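Local coordinates for protein member of DUF4221 family (Bacteroides vulgatus, PDB 3S9J) that is of unknown function but folds as a six-bladed beta-propeller and is probably made as a lipoprotein, at residues A[77-82]-A[95-100]; A[101-106]-A[128-133]; A[239-244]-A[284-289]. All blocks are in the same frame, centred on the assembly; numbering follows the deposited sequence. Where two conformers were deposited one is given.

Contact 1. Residues A[77-82]-A[95-100]. With FMT (formic acid), chain P.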
loop_
_atom_site.group_PDB
_atom_site.type_symbol
_atom_site.label_atom_id
_atom_site.label_comp_id
_atom_site.label_asym_id
_atom_site.label_seq_id
_atom_site.Cartn_x
_atom_site.Cartn_y
_atom_site.Cartn_z
ATOM N N GLY A 77 -0.628 10.316 24.331
ATOM C CA GLY A 77 0.023 9.044 24.133
ATOM C C GLY A 77 -0.592 8.173 23.048
ATOM O O GLY A 77 -1.811 7.927 23.029
ATOM N N LEU A 78 0.271 7.755 22.127
ATOM C CA LEU A 78 -0.043 6.843 21.048
ATOM C C LEU A 78 0.878 5.657 21.205
ATOM O O LEU A 78 2.002 5.666 20.681
ATOM C CB LEU A 78 0.195 7.503 19.709
ATOM C CG LEU A 78 -0.564 8.800 19.446
ATOM C CD1 LEU A 78 0.131 9.589 18.341
ATOM C CD2 LEU A 78 -2.025 8.543 19.079
ATOM N N PRO A 79 0.410 4.602 21.911
ATOM C CA PRO A 79 1.279 3.483 22.259
ATOM C C PRO A 79 1.835 2.662 21.120
ATOM O O PRO A 79 2.897 2.060 21.285
ATOM C CB PRO A 79 0.366 2.583 23.127
ATOM C CG PRO A 79 -0.659 3.479 23.669
ATOM C CD PRO A 79 -0.912 4.484 22.566
ATOM N N ALA A 80 1.151 2.586 19.969
ATOM C CA ALA A 80 1.473 1.561 18.973
ATOM C C ALA A 80 1.169 1.913 17.521
ATOM O O ALA A 80 0.561 1.126 16.770
ATOM C CB ALA A 80 0.789 0.245 19.332
ATOM N N VAL A 81 1.628 3.088 17.115
ATOM C CA VAL A 81 1.452 3.556 15.759
ATOM C C VAL A 81 2.167 2.695 14.740
ATOM O O VAL A 81 3.367 2.372 14.862
ATOM C CB VAL A 81 1.951 5.003 15.591
ATOM C CG1 VAL A 81 1.875 5.451 14.106
ATOM C CG2 VAL A 81 1.203 5.929 16.519
ATOM N N PHE A 82 1.383 2.273 13.769
ATOM C CA PHE A 82 1.882 1.632 12.573
ATOM C C PHE A 82 0.875 1.825 11.450
ATOM O O PHE A 82 -0.088 1.087 11.246
ATOM C CB PHE A 82 2.323 0.183 12.764
ATOM C CG PHE A 82 3.578 -0.117 12.008
ATOM C CD1 PHE A 82 4.697 0.682 12.207
ATOM C CD2 PHE A 82 3.642 -1.130 11.078
ATOM C CE1 PHE A 82 5.864 0.474 11.505
ATOM C CE2 PHE A 82 4.821 -1.357 10.392
ATOM C CZ PHE A 82 5.928 -0.528 10.615
ATOM N N VAL A 95 -4.221 7.749 12.433
ATOM C CA VAL A 95 -3.167 6.778 12.679
ATOM C C VAL A 95 -3.771 5.471 13.163
ATOM O O VAL A 95 -4.758 5.439 13.892
ATOM C CB VAL A 95 -2.056 7.255 13.671
ATOM C CG1 VAL A 95 -1.437 8.625 13.222
ATOM C CG2 VAL A 95 -2.583 7.321 15.110
ATOM N N ALA A 96 -3.172 4.388 12.694
ATOM C CA ALA A 96 -3.599 3.016 13.016
ATOM C C ALA A 96 -2.693 2.466 14.116
ATOM O O ALA A 96 -1.462 2.557 14.034
ATOM C CB ALA A 96 -3.528 2.099 11.791
ATOM N N GLN A 97 -3.313 1.890 15.145
ATOM C CA GLN A 97 -2.585 1.273 16.249
ATOM C C GLN A 97 -3.111 -0.149 16.414
ATOM O O GLN A 97 -3.842 -0.473 17.368
ATOM C CB GLN A 97 -2.701 2.103 17.521
ATOM C CG GLN A 97 -2.354 3.581 17.365
ATOM C CD GLN A 97 -2.231 4.273 18.655
ATOM O OE1 GLN A 97 -1.296 4.016 19.417
ATOM N NE2 GLN A 97 -3.175 5.163 18.944
ATOM N N ASN A 98 -2.751 -0.977 15.448
ATOM C CA ASN A 98 -3.176 -2.381 15.429
ATOM C C ASN A 98 -3.084 -3.108 16.765
ATOM O O ASN A 98 -4.047 -3.768 17.178
ATOM C CB ASN A 98 -2.390 -3.140 14.392
ATOM C CG ASN A 98 -2.780 -4.611 14.311
ATOM O OD1 ASN A 98 -3.769 -4.947 13.710
ATOM N ND2 ASN A 98 -1.965 -5.490 14.905
ATOM N N ASN A 99 -1.938 -3.022 17.454
ATOM C CA ASN A 99 -1.679 -3.900 18.572
ATOM C C ASN A 99 -2.584 -3.617 19.754
ATOM O O ASN A 99 -2.728 -4.458 20.619
ATOM C CB ASN A 99 -0.216 -3.822 19.006
ATOM C CG ASN A 99 0.727 -4.448 18.003
ATOM O OD1 ASN A 99 0.317 -5.062 17.015
ATOM N ND2 ASN A 99 2.044 -4.286 18.263
ATOM N N ILE A 100 -3.217 -2.441 19.784
ATOM C CA ILE A 100 -4.134 -2.078 20.837
ATOM C C ILE A 100 -5.580 -1.816 20.323
ATOM O O ILE A 100 -6.387 -1.225 21.038
ATOM C CB ILE A 100 -3.624 -0.861 21.686
ATOM C CG1 ILE A 100 -3.425 0.394 20.819
ATOM C CG2 ILE A 100 -2.324 -1.218 22.468
ATOM C CD1 ILE A 100 -3.315 1.668 21.645
HETATM C C FMT P . 3.182 -1.935 20.852
HETATM O O1 FMT P . 2.392 -2.877 21.062
HETATM O O2 FMT P . 3.679 -1.240 21.759
HETATM O O HOH W 1 -3.789 6.629 21.572
HETATM O O HOH W 2 0.457 -1.610 16.417
HETATM O O HOH W 3 -1.544 -0.536 12.910
#

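Contact 2. Residues A[101-106]-A[128-133]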
loop_
_atom_site.group_PDB
_atom_site.type_symbol
_atom_site.label_atom_id
_atom_site.label_comp_id
_atom_site.label_asym_id
_atom_site.label_seq_id
_atom_site.Cartn_x
_atom_site.Cartn_y
_atom_site.Cartn_z
ATOM N N SER A 101 -5.874 -2.270 19.109
ATOM C CA SER A 101 -7.200 -2.153 18.516
ATOM C C SER A 101 -7.711 -0.703 18.505
ATOM O O SER A 101 -8.862 -0.442 18.866
ATOM C CB SER A 101 -8.165 -3.078 19.269
ATOM O OG SER A 101 -7.839 -4.446 18.957
ATOM N N ARG A 102 -6.863 0.239 18.112
ATOM C CA ARG A 102 -7.212 1.657 18.214
ATOM C C ARG A 102 -6.867 2.395 16.933
ATOM O O ARG A 102 -5.787 2.199 16.366
ATOM C CB ARG A 102 -6.489 2.315 19.400
ATOM C CG ARG A 102 -6.813 3.784 19.633
ATOM C CD ARG A 102 -6.024 4.378 20.798
ATOM N NE ARG A 102 -6.409 3.758 22.055
ATOM C CZ ARG A 102 -5.779 3.895 23.231
ATOM N NH1 ARG A 102 -4.711 4.667 23.389
ATOM N NH2 ARG A 102 -6.250 3.244 24.287
ATOM N N LEU A 103 -7.807 3.232 16.486
ATOM C CA LEU A 103 -7.556 4.263 15.505
ATOM C C LEU A 103 -7.521 5.603 16.243
ATOM O O LEU A 103 -8.287 5.812 17.178
ATOM C CB LEU A 103 -8.690 4.247 14.476
ATOM C CG LEU A 103 -8.736 5.274 13.364
ATOM C CD1 LEU A 103 -7.747 4.907 12.287
ATOM C CD2 LEU A 103 -10.142 5.278 12.817
ATOM N N SER A 104 -6.643 6.524 15.839
ATOM C CA SER A 104 -6.592 7.844 16.492
ATOM C C SER A 104 -6.472 8.969 15.461
ATOM O O SER A 104 -5.853 8.787 14.409
ATOM C CB SER A 104 -5.427 7.960 17.475
ATOM O OG SER A 104 -5.437 6.971 18.491
ATOM N N SER A 105 -7.082 10.117 15.748
ATOM C CA SER A 105 -6.861 11.313 14.959
ATOM C C SER A 105 -5.950 12.237 15.731
ATOM O O SER A 105 -6.028 12.342 16.956
ATOM C CB SER A 105 -8.162 12.006 14.584
ATOM O OG SER A 105 -8.908 12.262 15.759
ATOM N N ILE A 106 -5.020 12.849 15.006
ATOM C CA ILE A 106 -4.072 13.796 15.593
ATOM C C ILE A 106 -3.996 15.055 14.765
ATOM O O ILE A 106 -4.374 15.068 13.586
ATOM C CB ILE A 106 -2.653 13.188 15.768
ATOM C CG1 ILE A 106 -1.992 12.856 14.431
ATOM C CG2 ILE A 106 -2.696 11.932 16.613
ATOM C CD1 ILE A 106 -0.520 12.421 14.573
ATOM N N LEU A 128 -5.853 -3.859 12.050
ATOM C CA LEU A 128 -6.072 -2.461 11.635
ATOM C C LEU A 128 -4.823 -1.956 10.959
ATOM O O LEU A 128 -3.768 -1.866 11.603
ATOM C CB LEU A 128 -6.293 -1.567 12.846
ATOM C CG LEU A 128 -7.462 -1.918 13.715
ATOM C CD1 LEU A 128 -7.509 -0.922 14.877
ATOM C CD2 LEU A 128 -8.716 -1.895 12.854
ATOM N N SER A 129 -4.920 -1.635 9.681
ATOM C CA SER A 129 -3.767 -1.115 8.989
ATOM C C SER A 129 -4.143 -0.290 7.783
ATOM O O SER A 129 -5.208 -0.481 7.178
ATOM C CB SER A 129 -2.844 -2.274 8.531
ATOM O OG SER A 129 -1.663 -1.762 7.909
ATOM N N PHE A 130 -3.258 0.643 7.491
ATOM C CA PHE A 130 -3.178 1.316 6.203
ATOM C C PHE A 130 -1.710 1.727 6.045
ATOM O O PHE A 130 -0.954 1.799 7.035
ATOM C CB PHE A 130 -4.174 2.487 6.030
ATOM C CG PHE A 130 -4.400 3.333 7.257
ATOM C CD1 PHE A 130 -3.510 4.320 7.625
ATOM C CD2 PHE A 130 -5.583 3.209 7.993
ATOM C CE1 PHE A 130 -3.756 5.096 8.764
ATOM C CE2 PHE A 130 -5.820 3.992 9.115
ATOM C CZ PHE A 130 -4.911 4.944 9.483
ATOM N N GLY A 131 -1.293 1.935 4.812
ATOM C CA GLY A 131 0.122 2.170 4.530
ATOM C C GLY A 131 0.426 2.067 3.060
ATOM O O GLY A 131 -0.483 1.975 2.233
ATOM N N SER A 132 1.730 2.025 2.758
ATOM C CA SER A 132 2.199 2.120 1.391
ATOM C C SER A 132 3.093 0.947 1.013
ATOM O O SER A 132 3.403 0.792 -0.151
ATOM C CB SER A 132 2.978 3.446 1.197
ATOM O OG SER A 132 3.918 3.608 2.266
ATOM N N TYR A 133 3.504 0.127 1.975
ATOM C CA TYR A 133 4.535 -0.906 1.692
ATOM C C TYR A 133 3.963 -1.838 0.617
ATOM O O TYR A 133 4.657 -2.198 -0.330
ATOM C CB TYR A 133 4.864 -1.652 2.974
ATOM C CG TYR A 133 6.188 -2.365 2.993
ATOM C CD1 TYR A 133 7.387 -1.646 2.870
ATOM C CD2 TYR A 133 6.255 -3.728 3.250
ATOM C CE1 TYR A 133 8.637 -2.282 2.960
ATOM C CE2 TYR A 133 7.511 -4.376 3.331
ATOM C CZ TYR A 133 8.681 -3.640 3.191
ATOM O OH TYR A 133 9.921 -4.271 3.266
#

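Contact 3. Residues A[239-244]-A[284-289]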
loop_
_atom_site.group_PDB
_atom_site.type_symbol
_atom_site.label_atom_id
_atom_site.label_comp_id
_atom_site.label_asym_id
_atom_site.label_seq_id
_atom_site.Cartn_x
_atom_site.Cartn_y
_atom_site.Cartn_z
ATOM N N ARG A 239 2.283 -8.763 -19.500
ATOM C CA ARG A 239 2.665 -9.529 -20.692
ATOM C C ARG A 239 3.849 -10.465 -20.438
ATOM O O ARG A 239 4.095 -11.353 -21.241
ATOM C CB ARG A 239 2.957 -8.605 -21.885
ATOM C CG ARG A 239 4.204 -7.723 -21.755
ATOM C CD ARG A 239 4.009 -6.422 -22.556
ATOM N NE ARG A 239 2.850 -5.664 -22.074
ATOM C CZ ARG A 239 2.245 -4.683 -22.739
ATOM N NH1 ARG A 239 2.673 -4.312 -23.935
ATOM N NH2 ARG A 239 1.202 -4.070 -22.195
ATOM N N TYR A 240 4.554 -10.297 -19.321
ATOM C CA TYR A 240 5.727 -11.098 -19.021
ATOM C C TYR A 240 5.424 -12.281 -18.128
ATOM O O TYR A 240 6.292 -13.102 -17.938
ATOM C CB TYR A 240 6.809 -10.228 -18.373
ATOM C CG TYR A 240 7.158 -9.052 -19.239
ATOM C CD1 TYR A 240 7.805 -9.248 -20.455
ATOM C CD2 TYR A 240 6.825 -7.743 -18.870
ATOM C CE1 TYR A 240 8.113 -8.205 -21.285
ATOM C CE2 TYR A 240 7.128 -6.672 -19.720
ATOM C CZ TYR A 240 7.790 -6.917 -20.919
ATOM O OH TYR A 240 8.111 -5.893 -21.782
ATOM N N LEU A 241 4.190 -12.377 -17.623
ATOM C CA LEU A 241 3.797 -13.430 -16.678
ATOM C C LEU A 241 2.723 -14.336 -17.235
ATOM O O LEU A 241 1.824 -13.904 -17.943
ATOM C CB LEU A 241 3.239 -12.825 -15.370
ATOM C CG LEU A 241 4.171 -11.918 -14.569
ATOM C CD1 LEU A 241 3.434 -11.387 -13.333
ATOM C CD2 LEU A 241 5.464 -12.671 -14.215
ATOM N N LYS A 242 2.819 -15.599 -16.867
ATOM C CA LYS A 242 1.782 -16.584 -17.121
ATOM C C LYS A 242 0.521 -16.134 -16.374
ATOM O O LYS A 242 0.621 -15.552 -15.283
ATOM C CB LYS A 242 2.291 -17.914 -16.556
ATOM C CG LYS A 242 1.560 -19.127 -16.968
ATOM C CD LYS A 242 2.111 -20.355 -16.220
ATOM C CE LYS A 242 1.391 -21.625 -16.644
ATOM N NZ LYS A 242 1.680 -21.893 -18.063
ATOM N N SER A 243 -0.645 -16.400 -16.939
ATOM C CA SER A 243 -1.908 -16.106 -16.250
ATOM C C SER A 243 -1.953 -16.816 -14.906
ATOM O O SER A 243 -1.464 -17.939 -14.777
ATOM C CB SER A 243 -3.107 -16.497 -17.121
ATOM O OG SER A 243 -4.295 -16.396 -16.377
HETATM N N MSE A 244 -2.496 -16.148 -13.879
HETATM C CA MSE A 244 -2.524 -16.729 -12.535
HETATM C C MSE A 244 -3.824 -16.516 -11.772
HETATM O O MSE A 244 -4.600 -15.570 -12.036
HETATM C CB MSE A 244 -1.356 -16.180 -11.698
HETATM C CG MSE A 244 -1.457 -14.725 -11.352
HETATM SE SE MSE A 244 -0.033 -14.110 -10.146
HETATM C CE MSE A 244 1.411 -14.319 -11.318
ATOM N N GLU A 284 5.609 -8.403 -9.924
ATOM C CA GLU A 284 6.883 -8.973 -9.550
ATOM C C GLU A 284 7.191 -10.136 -10.490
ATOM O O GLU A 284 6.369 -11.021 -10.664
ATOM C CB GLU A 284 6.859 -9.465 -8.102
ATOM C CG GLU A 284 6.400 -8.425 -7.098
ATOM C CD GLU A 284 6.604 -8.815 -5.634
ATOM O OE1 GLU A 284 6.752 -10.017 -5.296
ATOM O OE2 GLU A 284 6.634 -7.880 -4.796
HETATM N N MSE A 285 8.390 -10.130 -11.058
HETATM C CA MSE A 285 8.837 -11.193 -11.952
HETATM C C MSE A 285 9.262 -12.415 -11.166
HETATM O O MSE A 285 9.606 -12.312 -9.982
HETATM C CB MSE A 285 9.997 -10.714 -12.799
HETATM C CG MSE A 285 9.675 -9.498 -13.687
HETATM SE SE MSE A 285 8.302 -9.808 -14.997
HETATM C CE MSE A 285 6.759 -9.029 -14.104
ATOM N N PRO A 286 9.316 -13.585 -11.839
ATOM C CA PRO A 286 9.725 -14.761 -11.096
ATOM C C PRO A 286 11.154 -14.694 -10.573
ATOM O O PRO A 286 12.047 -14.112 -11.225
ATOM C CB PRO A 286 9.587 -15.903 -12.117
ATOM C CG PRO A 286 8.747 -15.374 -13.232
ATOM C CD PRO A 286 8.971 -13.882 -13.233
ATOM N N TYR A 287 11.359 -15.354 -9.428
ATOM C CA TYR A 287 12.645 -15.380 -8.760
ATOM C C TYR A 287 12.755 -16.654 -7.948
ATOM O O TYR A 287 11.744 -17.324 -7.644
ATOM C CB TYR A 287 12.662 -14.174 -7.815
ATOM C CG TYR A 287 13.997 -13.707 -7.282
ATOM C CD1 TYR A 287 14.747 -12.813 -7.982
ATOM C CD2 TYR A 287 14.456 -14.135 -6.042
ATOM C CE1 TYR A 287 15.966 -12.356 -7.492
ATOM C CE2 TYR A 287 15.657 -13.685 -5.532
ATOM C CZ TYR A 287 16.397 -12.777 -6.261
ATOM O OH TYR A 287 17.588 -12.286 -5.786
ATOM N N LYS A 288 13.979 -16.998 -7.588
ATOM C CA LYS A 288 14.239 -18.086 -6.678
ATOM C C LYS A 288 15.131 -17.552 -5.560
ATOM O O LYS A 288 16.262 -17.173 -5.812
ATOM C CB LYS A 288 14.919 -19.249 -7.377
ATOM C CG LYS A 288 14.670 -20.547 -6.747
ATOM C CD LYS A 288 13.211 -21.061 -7.054
ATOM C CE LYS A 288 12.953 -22.364 -6.316
ATOM N NZ LYS A 288 11.596 -22.956 -6.524
ATOM N N LEU A 289 14.598 -17.557 -4.344
ATOM C CA LEU A 289 15.317 -17.057 -3.149
ATOM C C LEU A 289 16.591 -17.834 -2.923
ATOM O O LEU A 289 16.562 -19.046 -2.747
ATOM C CB LEU A 289 14.430 -17.174 -1.894
ATOM C CG LEU A 289 14.847 -16.410 -0.623
ATOM C CD1 LEU A 289 14.341 -14.994 -0.706
ATOM C CD2 LEU A 289 14.248 -17.145 0.564
#

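Contact 1. Residues A[77-82]-A[95-100]
Gln97 reaches across from the end of strand 93-97 to the backbone around Pro79 and Ala80, where its OE1 accepts a loop backbone N-H. Its CB lies 3.5 Å from Ala80 O, and CG lies near the same carbonyl. CG is anti to the backbone carbonyl carbon (chi1 -51°) and the chain beyond it is extended, which carries the amide to the loop. At the tip, OE1 accepts the Ala80 N-H at 2.9 Å, in the plane of the amide carbonyl and nearly straight (163° at the hydrogen). Pro79 N is near OE1 too, but has no hydrogen to share. The other branch, NE2, rests 3.6 Å from Leu78 CD2 and donates to a water that in turn donates to Gly77 O; a weak bond to Ser104 OG adds to this. Glutamine suits the place because one amide both accepts and donates at a length that spans the gap. A leucine here would remove both polar ends and would probably leave the Ala80 N-H without its acceptor and the bridging water without its donor.

Beside this grip, Phe82 N donates to Ala96 O at 2.9 Å. Two further waters join Ala80 O to Asn99 N and Phe82 O to Asn98 N. Apolar contacts complete the joint: Ile100 CD1 lies 3.8 Å from Pro79 CG, the two side chains crossing at about a right angle, and Val81 CG2 meets Val95 CG2 in one of the two conformers of Val95. Tyr52 OH bonds to the loop as well, at Leu78 O and Val81 N. The arrangement is that of a linker between two propeller blades, running from the outermost strand 63-69 of one to the innermost strand 84-86 of the next and fastened to that next blade.

Contact 2. Residues A[101-106]-A[128-133]
Leu103, Leu128 and Phe130 make a buried contact between two parts of a six-bladed beta-propeller, built from apolar side chains, one of them set against a peptide link. Residues 102-106 form the third strand of one blade, and 128-133 belong to the loop that leaves the outermost strand of that blade, 112-117, for the first strand of the next. No hydrogen bond crosses between the segments; van der Waals packing joins them, and nearby Leu128 N bonds to Asn98 OD1.

The start of the strand is a G1 beta bulge, in which Ser101 and Arg102 both face Gln97. Ser101 takes the left-handed backbone conformation that such a bulge needs at its first position, one often held by glycine and here by serine. Leu128 packs against this turn of the chain. In one of its two conformers CG is anti to the carbonyl carbon (chi1 -60°), and the CD1 methyl lies against the peptide link, 3.6 Å from Ser101 C and 3.5 Å from Arg102 N. A branched aliphatic side chain suits the place, since it has to fill space beside a backbone rather than bond to it.

Further along, Ile145 and Leu147 of the next blade also touch the Phe130 side chain. Ile145 packs on Leu103 too, so Leu103 and Phe130 belong to one apolar layer between blades. Leu103, modelled in two conformers, meets the ring at its edge and in its plane: in one of them CD1 stands 3.8 Å from Phe130 CE2 and 4.0 Å from Phe130 CZ.

Contact 3. Residues A[239-244]-A[284-289]
Tyr240 and Met285 form a Met-aromatic contact at a junction between two propeller blades, where the loop following strand 231-235 meets the end of strand 278-284 in the next blade. The methionine was modelled as selenomethionine, so selenium takes the place of sulfur. SE lies 5.5 Å from the centroid of the Tyr240 ring, in an oblique position 58° off the ring normal. Its closer approach is to the root of the side chain, with Tyr240 CB 3.7 Å from Met285 SE. Arg239 CG, in one of the two conformers of that residue, lies over the centre of one ring face.

Leu241 carries the rest of the contact. Its CG is anti to the carbonyl carbon, beside the backbone N (chi1 -60°), and its two methyls divide the work. CD2 rests 3.9 Å from Met285 CE and 3.8 Å from Pro286 CD, while CD1 lies 4.0 Å from Glu284 O. Leu241 and Pro286 run alongside one another in opposite senses. Met285 bends at chi2 and again at chi3 (99°), the latter putting CE against the leucine. A long, unbranched side chain suits this place, because its flexibility lets SE lie against Tyr240 CB, beside the ring, while CE reaches Leu241.

The Glu284 carboxylate is bound by Lys302, Arg266 and Tyr328 OH, and Arg239 is paired with Glu318. The nearby charges thus have partners elsewhere, and no hydrogen bond spans the two segments; the contact is probably held by dispersion between polarisable and aliphatic groups and by the burial of apolar surface.

Contacts 1 and 2 share a blade and lie with centres 7 Å apart. Strands 93-97 and 102-106 are neighbours in its sheet, joined by probable hydrogen bonds from Val95 N to Ser104 O and from Gln97 N to Arg102 O, each 2.8 Å long. Contact 1 involves the linker entering this blade and contact 2 the loop leaving it. Contact 3 is on the opposite side of the chain's centre, its own centre 35 Å from that of contact 1 and 31 Å from that of contact 2. No active site is known; a bound sodium ion is about 8 Å from the side chain of Leu78 in contact 1.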